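Local coordinates for mandalate racemase/muconate lactonizing enzyme (Unidentified, PDB 4E4U) that probably catalyses proton abstraction from a carbon beside the carboxylate of its substrate, as enzymes of the mandelate racemase/muconate lactonizing branch of the enolase superfamily do, at the interface of chains A and B and the interface of chains A and C. Numbering follows the deposited sequence. Chains: chain A/B/C, Mandalate racemase/muconate lactonizing enzyme.

Contact 1: the interface of chains A and B. Residues chain A 203, 228-230, 254, 305, 331; chain B 178, 219.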
loop_
_atom_site.group_PDB
_atom_site.type_symbol
_atom_site.label_atom_id
_atom_site.label_comp_id
_atom_site.label_asym_id
_atom_site.label_seq_id
_atom_site.Cartn_x
_atom_site.Cartn_y
_atom_site.Cartn_z
ATOM N N ASP A 203 21.348 28.002 12.268
ATOM C CA ASP A 203 20.213 27.109 12.398
ATOM C C ASP A 203 20.022 26.633 13.833
ATOM O O ASP A 203 20.989 26.510 14.598
ATOM C CB ASP A 203 20.390 25.893 11.486
ATOM C CG ASP A 203 19.981 26.175 10.050
ATOM O OD1 ASP A 203 18.782 26.453 9.807
ATOM O OD2 ASP A 203 20.855 26.110 9.156
ATOM N N ASP A 228 11.329 27.474 12.518
ATOM C CA ASP A 228 12.053 26.823 11.414
ATOM C C ASP A 228 13.371 26.135 11.808
ATOM O O ASP A 228 14.419 26.431 11.228
ATOM C CB ASP A 228 12.293 27.828 10.272
ATOM C CG ASP A 228 12.783 27.166 8.983
ATOM O OD1 ASP A 228 12.374 26.025 8.673
ATOM O OD2 ASP A 228 13.569 27.806 8.254
ATOM N N PRO A 229 13.324 25.198 12.776
ATOM C CA PRO A 229 14.558 24.475 13.104
ATOM C C PRO A 229 15.031 23.629 11.927
ATOM O O PRO A 229 14.216 23.105 11.143
ATOM C CB PRO A 229 14.154 23.554 14.266
ATOM C CG PRO A 229 12.762 23.905 14.629
ATOM C CD PRO A 229 12.156 24.688 13.514
ATOM N N LEU A 230 16.345 23.477 11.823
ATOM C CA LEU A 230 16.929 22.612 10.806
ATOM C C LEU A 230 16.571 21.141 11.054
ATOM O O LEU A 230 16.385 20.378 10.114
ATOM C CB LEU A 230 18.444 22.823 10.739
ATOM C CG LEU A 230 19.306 21.827 9.948
ATOM C CD1 LEU A 230 18.827 21.625 8.522
ATOM C CD2 LEU A 230 20.758 22.274 9.941
ATOM N N PRO A 254 12.546 18.855 9.407
ATOM C CA PRO A 254 13.265 17.606 9.115
ATOM C C PRO A 254 13.490 16.770 10.371
ATOM O O PRO A 254 13.857 17.325 11.407
ATOM C CB PRO A 254 14.609 18.102 8.571
ATOM C CG PRO A 254 14.288 19.424 7.967
ATOM C CD PRO A 254 13.288 20.036 8.929
ATOM N N GLN A 305 20.521 13.104 4.001
ATOM C CA GLN A 305 21.852 13.610 4.296
ATOM C C GLN A 305 22.419 12.944 5.536
ATOM O O GLN A 305 21.686 12.350 6.332
ATOM C CB GLN A 305 21.803 15.117 4.529
ATOM C CG GLN A 305 21.338 15.912 3.334
ATOM C CD GLN A 305 21.173 17.372 3.672
ATOM O OE1 GLN A 305 20.241 17.761 4.396
ATOM N NE2 GLN A 305 22.102 18.202 3.185
ATOM N N LEU A 331 25.790 16.956 5.550
ATOM C CA LEU A 331 25.132 18.178 6.030
ATOM C C LEU A 331 25.993 18.963 7.012
ATOM O O LEU A 331 26.299 20.133 6.785
ATOM C CB LEU A 331 23.795 17.836 6.694
ATOM C CG LEU A 331 23.023 18.961 7.396
ATOM C CD1 LEU A 331 22.708 20.103 6.430
ATOM C CD2 LEU A 331 21.740 18.434 8.029
ATOM N N GLN B 178 21.127 21.525 1.632
ATOM C CA GLN B 178 20.168 22.114 2.564
ATOM C C GLN B 178 20.368 23.629 2.589
ATOM O O GLN B 178 21.388 24.115 3.088
ATOM C CB GLN B 178 20.364 21.498 3.955
ATOM C CG GLN B 178 19.388 21.980 5.028
ATOM C CD GLN B 178 18.038 21.257 5.039
ATOM O OE1 GLN B 178 17.002 21.887 5.266
ATOM N NE2 GLN B 178 18.048 19.936 4.854
ATOM N N ARG B 219 10.968 22.711 3.787
ATOM C CA ARG B 219 11.152 23.927 4.588
ATOM C C ARG B 219 10.892 25.177 3.748
ATOM O O ARG B 219 10.214 26.107 4.190
ATOM C CB ARG B 219 12.555 23.986 5.204
ATOM C CG ARG B 219 12.744 23.050 6.387
ATOM C CD ARG B 219 14.160 23.116 6.917
ATOM N NE ARG B 219 14.502 24.428 7.470
ATOM C CZ ARG B 219 15.745 24.842 7.688
ATOM N NH1 ARG B 219 16.776 24.056 7.392
ATOM N NH2 ARG B 219 15.962 26.045 8.200
HETATM O O HOH W 1 19.260 25.373 6.884
#
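B:Arg219 reaches across to A:Asp228, A:Asp203 and A:Pro254. From CB and CG, which pass near the carboxylate oxygen OD1 of A:Asp228, its chain runs on to CD, lying 3.8 Å from the ring carbon CD of A:Pro254. A turn about the CG-CD bond (chi3 64°) then swings the guanidinium side-on to A:Asp228. NE donates to OD1 of that aspartate at 2.9 Å, and NH2 to OD2 at 3.0 Å; both oxygens lie in the guanidinium plane but are approached from above the carboxylate plane, the two groups being turned 54° apart. NH2 also forms a longer salt bridge, 3.3 Å, with OD1 of A:Asp203. NH1 bonds to a water held by A:Asp203 OD2, and to its own chain's B:Gln178 OE1 at 3.0 Å, which helps fix that amide. A:Leu230 CA and A:Pro229 O lie over one face of the guanidinium, both toward its rim. The amide of B:Gln178 in turn donates through NE2 to A:Gln305 OE1 at 3.1 Å, the amide planes nearly coplanar, while its CG packs on A:Leu230 CD1 at 3.6 Å. In the fold, helix 214-224 of chain B delivers the arginine to the N-terminal ends of chain A's barrel strands, the side away from the usual active-site end.

Contact 2: the interface of chains A and B. Residues chain A 124, 126, 161, 355, 357; chain B 396-398.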
loop_
_atom_site.group_PDB
_atom_site.type_symbol
_atom_site.label_atom_id
_atom_site.label_comp_id
_atom_site.label_asym_id
_atom_site.label_seq_id
_atom_site.Cartn_x
_atom_site.Cartn_y
_atom_site.Cartn_z
ATOM N N ARG A 124 36.570 22.012 3.893
ATOM C CA ARG A 124 36.294 22.158 5.318
ATOM C C ARG A 124 34.876 21.687 5.602
ATOM O O ARG A 124 34.046 21.610 4.694
ATOM C CB ARG A 124 36.469 23.600 5.769
ATOM C CG ARG A 124 35.507 24.550 5.117
ATOM C CD ARG A 124 35.907 25.992 5.359
ATOM N NE ARG A 124 35.114 26.886 4.525
ATOM C CZ ARG A 124 34.969 28.186 4.750
ATOM N NH1 ARG A 124 35.561 28.750 5.796
ATOM N NH2 ARG A 124 34.228 28.920 3.932
ATOM N N ARG A 126 31.325 21.991 7.703
ATOM C CA ARG A 126 30.403 22.736 8.544
ATOM C C ARG A 126 30.191 21.973 9.850
ATOM O O ARG A 126 30.015 20.751 9.847
ATOM C CB ARG A 126 29.066 22.924 7.821
ATOM C CG ARG A 126 28.087 23.826 8.555
ATOM C CD ARG A 126 26.720 23.797 7.898
ATOM N NE ARG A 126 25.772 24.641 8.618
ATOM C CZ ARG A 126 24.461 24.652 8.404
ATOM N NH1 ARG A 126 23.926 23.857 7.481
ATOM N NH2 ARG A 126 23.681 25.456 9.120
ATOM N N THR A 161 27.484 28.089 12.644
ATOM C CA THR A 161 26.302 28.323 11.815
ATOM C C THR A 161 25.118 27.446 12.229
ATOM O O THR A 161 24.109 27.392 11.525
ATOM C CB THR A 161 26.600 28.068 10.328
ATOM O OG1 THR A 161 26.984 26.701 10.148
ATOM C CG2 THR A 161 27.720 28.972 9.851
ATOM N N ASP A 355 36.412 29.246 12.558
ATOM C CA ASP A 355 35.292 30.031 12.041
ATOM C C ASP A 355 34.079 29.176 11.664
ATOM O O ASP A 355 33.460 29.392 10.620
ATOM C CB ASP A 355 35.746 30.862 10.836
ATOM C CG ASP A 355 34.819 32.030 10.544
ATOM O OD1 ASP A 355 34.047 32.411 11.445
ATOM O OD2 ASP A 355 34.887 32.582 9.426
ATOM N N TYR A 357 34.036 25.834 11.111
ATOM C CA TYR A 357 34.332 24.644 10.324
ATOM C C TYR A 357 35.452 23.805 10.905
ATOM O O TYR A 357 36.388 24.327 11.496
ATOM C CB TYR A 357 34.727 25.016 8.894
ATOM C CG TYR A 357 33.735 25.880 8.170
ATOM C CD1 TYR A 357 33.801 27.264 8.273
ATOM C CD2 TYR A 357 32.747 25.323 7.364
ATOM C CE1 TYR A 357 32.911 28.074 7.611
ATOM C CE2 TYR A 357 31.838 26.134 6.689
ATOM C CZ TYR A 357 31.932 27.511 6.821
ATOM O OH TYR A 357 31.057 28.351 6.167
ATOM N N ASP B 396 28.670 26.474 0.152
ATOM C CA ASP B 396 29.050 26.721 1.534
ATOM C C ASP B 396 27.879 27.454 2.176
ATOM O O ASP B 396 27.272 28.318 1.544
ATOM C CB ASP B 396 30.317 27.575 1.584
ATOM C CG ASP B 396 30.880 27.723 2.993
ATOM O OD1 ASP B 396 30.163 28.212 3.893
ATOM O OD2 ASP B 396 32.054 27.350 3.193
ATOM N N VAL B 397 27.556 27.110 3.421
ATOM C CA VAL B 397 26.385 27.670 4.094
ATOM C C VAL B 397 26.466 29.195 4.238
ATOM O O VAL B 397 25.440 29.880 4.300
ATOM C CB VAL B 397 26.127 26.980 5.467
ATOM C CG1 VAL B 397 27.245 27.286 6.457
ATOM C CG2 VAL B 397 24.770 27.380 6.037
ATOM N N LYS B 398 27.685 29.731 4.255
ATOM C CA LYS B 398 27.876 31.169 4.395
ATOM C C LYS B 398 27.815 31.918 3.060
ATOM O O LYS B 398 27.819 33.148 3.033
ATOM C CB LYS B 398 29.186 31.468 5.136
ATOM C CG LYS B 398 29.207 30.926 6.566
ATOM C CD LYS B 398 30.422 31.386 7.366
ATOM C CE LYS B 398 30.380 30.790 8.767
ATOM N NZ LYS B 398 31.374 31.321 9.732
#
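The C-terminal tail of chain B, residues 396-398, beyond helix 372-377, lies on chain A of this enolase-superfamily enzyme, against strands 125-130 and 357-359 and the loop before strand 162-165. B:Asp396 places an oxygen on each of two partners. OD1 accepts from the phenol OH of A:Tyr357 on its syn lone pair, at 2.4 Å, a suspiciously short value that carries no weight, and from the backbone N of B:Lys398 on its anti lone pair, so the tail's own turn helps orient the carboxylate. OD2 lies 2.8 Å from A:Arg124 NH2, well out of that guanidinium's plane, in a salt bridge with a strongly bent hydrogen bond. A:Arg124 also covers one face of the tyrosine ring, its NE 3.7 Å above the ring centre. B:Val397 sets CG2 3.6 Å over the centre of the A:Arg126 guanidinium; chi1 67° puts CG1 between the backbone N and the carbonyl carbon, where it meets A:Thr161 tip to tip, and leaves CG2 anti to N. That guanidinium is held flat by A:Thr161, NE donating to OG1 at 2.8 Å and NH2 to the carbonyl O. B:Lys398, extended beyond CG, slides past the tyrosine and packs CE tightly on A:Thr161 CG2 at 3.4 Å. Its ammonium NZ bonds to the backbone O of A:Asp355 at 3.0 Å, from above the carbonyl plane, and makes a looser salt bridge to that residue's OD1 at 3.4 Å.

Contact 3: the interface of chains A and C. Residues chain A 172-175, 390; chain C 75-76, 79, 84.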
loop_
_atom_site.group_PDB
_atom_site.type_symbol
_atom_site.label_atom_id
_atom_site.label_comp_id
_atom_site.label_asym_id
_atom_site.label_seq_id
_atom_site.Cartn_x
_atom_site.Cartn_y
_atom_site.Cartn_z
ATOM N N THR A 172 13.879 8.915 30.213
ATOM C CA THR A 172 13.897 7.920 31.277
ATOM C C THR A 172 13.759 6.522 30.716
ATOM O O THR A 172 13.479 6.341 29.528
ATOM C CB THR A 172 12.748 8.124 32.293
ATOM O OG1 THR A 172 11.550 7.514 31.795
ATOM C CG2 THR A 172 12.511 9.606 32.583
ATOM N N ALA A 173 13.920 5.533 31.590
ATOM C CA ALA A 173 13.759 4.133 31.227
ATOM C C ALA A 173 12.351 3.815 30.733
ATOM O O ALA A 173 12.145 2.780 30.117
ATOM C CB ALA A 173 14.113 3.233 32.407
ATOM N N TYR A 174 11.392 4.702 30.998
ATOM C CA TYR A 174 9.996 4.467 30.629
ATOM C C TYR A 174 9.539 5.339 29.472
ATOM O O TYR A 174 8.376 5.285 29.075
ATOM C CB TYR A 174 9.085 4.660 31.852
ATOM C CG TYR A 174 9.521 3.765 32.986
ATOM C CD1 TYR A 174 9.138 2.431 33.028
ATOM C CD2 TYR A 174 10.349 4.242 33.993
ATOM C CE1 TYR A 174 9.566 1.595 34.049
ATOM C CE2 TYR A 174 10.780 3.417 35.022
ATOM C CZ TYR A 174 10.380 2.099 35.052
ATOM O OH TYR A 174 10.807 1.270 36.068
ATOM N N SER A 175 10.450 6.134 28.918
ATOM C CA SER A 175 10.147 6.874 27.700
ATOM C C SER A 175 9.775 5.873 26.594
ATOM O O SER A 175 10.255 4.731 26.605
ATOM C CB SER A 175 11.341 7.746 27.299
ATOM O OG SER A 175 11.537 8.782 28.248
ATOM N N MET A 390 20.043 6.843 31.362
ATOM C CA MET A 390 18.675 7.350 31.326
ATOM C C MET A 390 18.125 7.452 32.739
ATOM O O MET A 390 18.574 6.738 33.637
ATOM C CB MET A 390 17.780 6.459 30.459
ATOM C CG MET A 390 18.364 6.222 29.078
ATOM S SD MET A 390 17.236 5.522 27.881
ATOM C CE MET A 390 16.191 6.929 27.511
ATOM N N ARG C 75 12.704 -2.636 31.714
ATOM C CA ARG C 75 12.883 -1.273 31.215
ATOM C C ARG C 75 14.261 -0.722 31.560
ATOM O O ARG C 75 14.877 -0.042 30.738
ATOM C CB ARG C 75 11.794 -0.323 31.733
ATOM C CG ARG C 75 10.376 -0.607 31.226
ATOM C CD ARG C 75 10.262 -0.661 29.707
ATOM N NE ARG C 75 10.787 0.529 29.050
ATOM C CZ ARG C 75 10.744 0.730 27.737
ATOM N NH1 ARG C 75 10.162 -0.167 26.949
ATOM N NH2 ARG C 75 11.271 1.832 27.212
ATOM N N GLN C 76 14.747 -0.996 32.768
ATOM C CA GLN C 76 16.066 -0.494 33.146
ATOM C C GLN C 76 17.159 -1.123 32.285
ATOM O O GLN C 76 18.061 -0.436 31.813
ATOM C CB GLN C 76 16.366 -0.747 34.631
ATOM C CG GLN C 76 15.393 -0.095 35.609
ATOM C CD GLN C 76 15.326 1.415 35.498
ATOM O OE1 GLN C 76 16.343 2.092 35.323
ATOM N NE2 GLN C 76 14.120 1.960 35.640
ATOM N N SER C 79 17.091 0.038 28.638
ATOM C CA SER C 79 17.438 1.451 28.481
ATOM C C SER C 79 18.896 1.759 28.818
ATOM O O SER C 79 19.376 2.869 28.562
ATOM C CB SER C 79 16.532 2.294 29.380
ATOM O OG SER C 79 15.171 2.101 29.016
ATOM N N GLN C 84 17.899 1.837 24.877
ATOM C CA GLN C 84 16.443 1.808 24.694
ATOM C C GLN C 84 16.068 1.369 23.277
ATOM O O GLN C 84 15.072 1.810 22.697
ATOM C CB GLN C 84 15.785 3.144 25.077
ATOM C CG GLN C 84 14.349 2.977 25.542
ATOM C CD GLN C 84 13.823 4.216 26.230
ATOM O OE1 GLN C 84 13.509 5.222 25.584
ATOM N NE2 GLN C 84 13.754 4.169 27.555
HETATM O O HOH W 2 17.902 4.033 34.261
#
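Hydrogen bonds from C:Arg75 and C:Gln84 to backbone carbonyls of chain A dominate this patch. C:Arg75 turns its guanidinium edge to A:Ala173 O, which lies in that plane: NE donates at 2.8 Å, nearly straight along the carbonyl direction, and NH2 at 3.2 Å. Bends at chi2 (-55°) and chi3 (-54°) fold the arginine back to bring both nitrogens onto the one oxygen. C:Gln84 NE2 meets A:Thr172 O at 2.9 Å, in the carbonyl plane on a lone pair, and also donates to C:Ser79 OG, which steadies its amide. C:Ser79 OG itself bonds to C:Arg75 O; its link to A:Ala173 O is weak, as is that from C:Gln76 NE2 to A:Tyr174 OH. Within chain A, A:Thr172 OG1 accepts from A:Tyr174 N and helps shape the turn. A water joins C:Gln76 OE1 (2.7 Å) to A:Met390 O. Packing completes the patch: A:Met390 puts SD 3.6 Å from C:Ser79 CB and CE beside the C:Gln84 amide, and the A:Tyr174 ring rests its CE1 3.7 Å from C:Arg75 CG. The turn belongs to the long loop between strand 162-165 and helix 181-198, with A:Met390 added from beyond helix 372-377; it sits on the C-terminal end of helix 70-79 in chain C's N-terminal domain and the following loop, which carries C:Gln84.

Contacts 1 and 2 belong to the same A-B interface, their C-alpha centres about 14 Å apart; one takes a helix and a loop of chain B, the other that chain's C-terminal tail, and they share no residues. The C-alpha centre of contact 3 lies about 29 Å from that of contact 1 and about 36 Å from that of contact 2, on a separate face turned toward chain C. The A-C interface is two-fold symmetric, whereas A-B is not exactly so. Chain A thus meets identical neighbours through two different kinds of interface, consistent with the eight-copy deposited assembly, though the structure alone does not establish that state in solution.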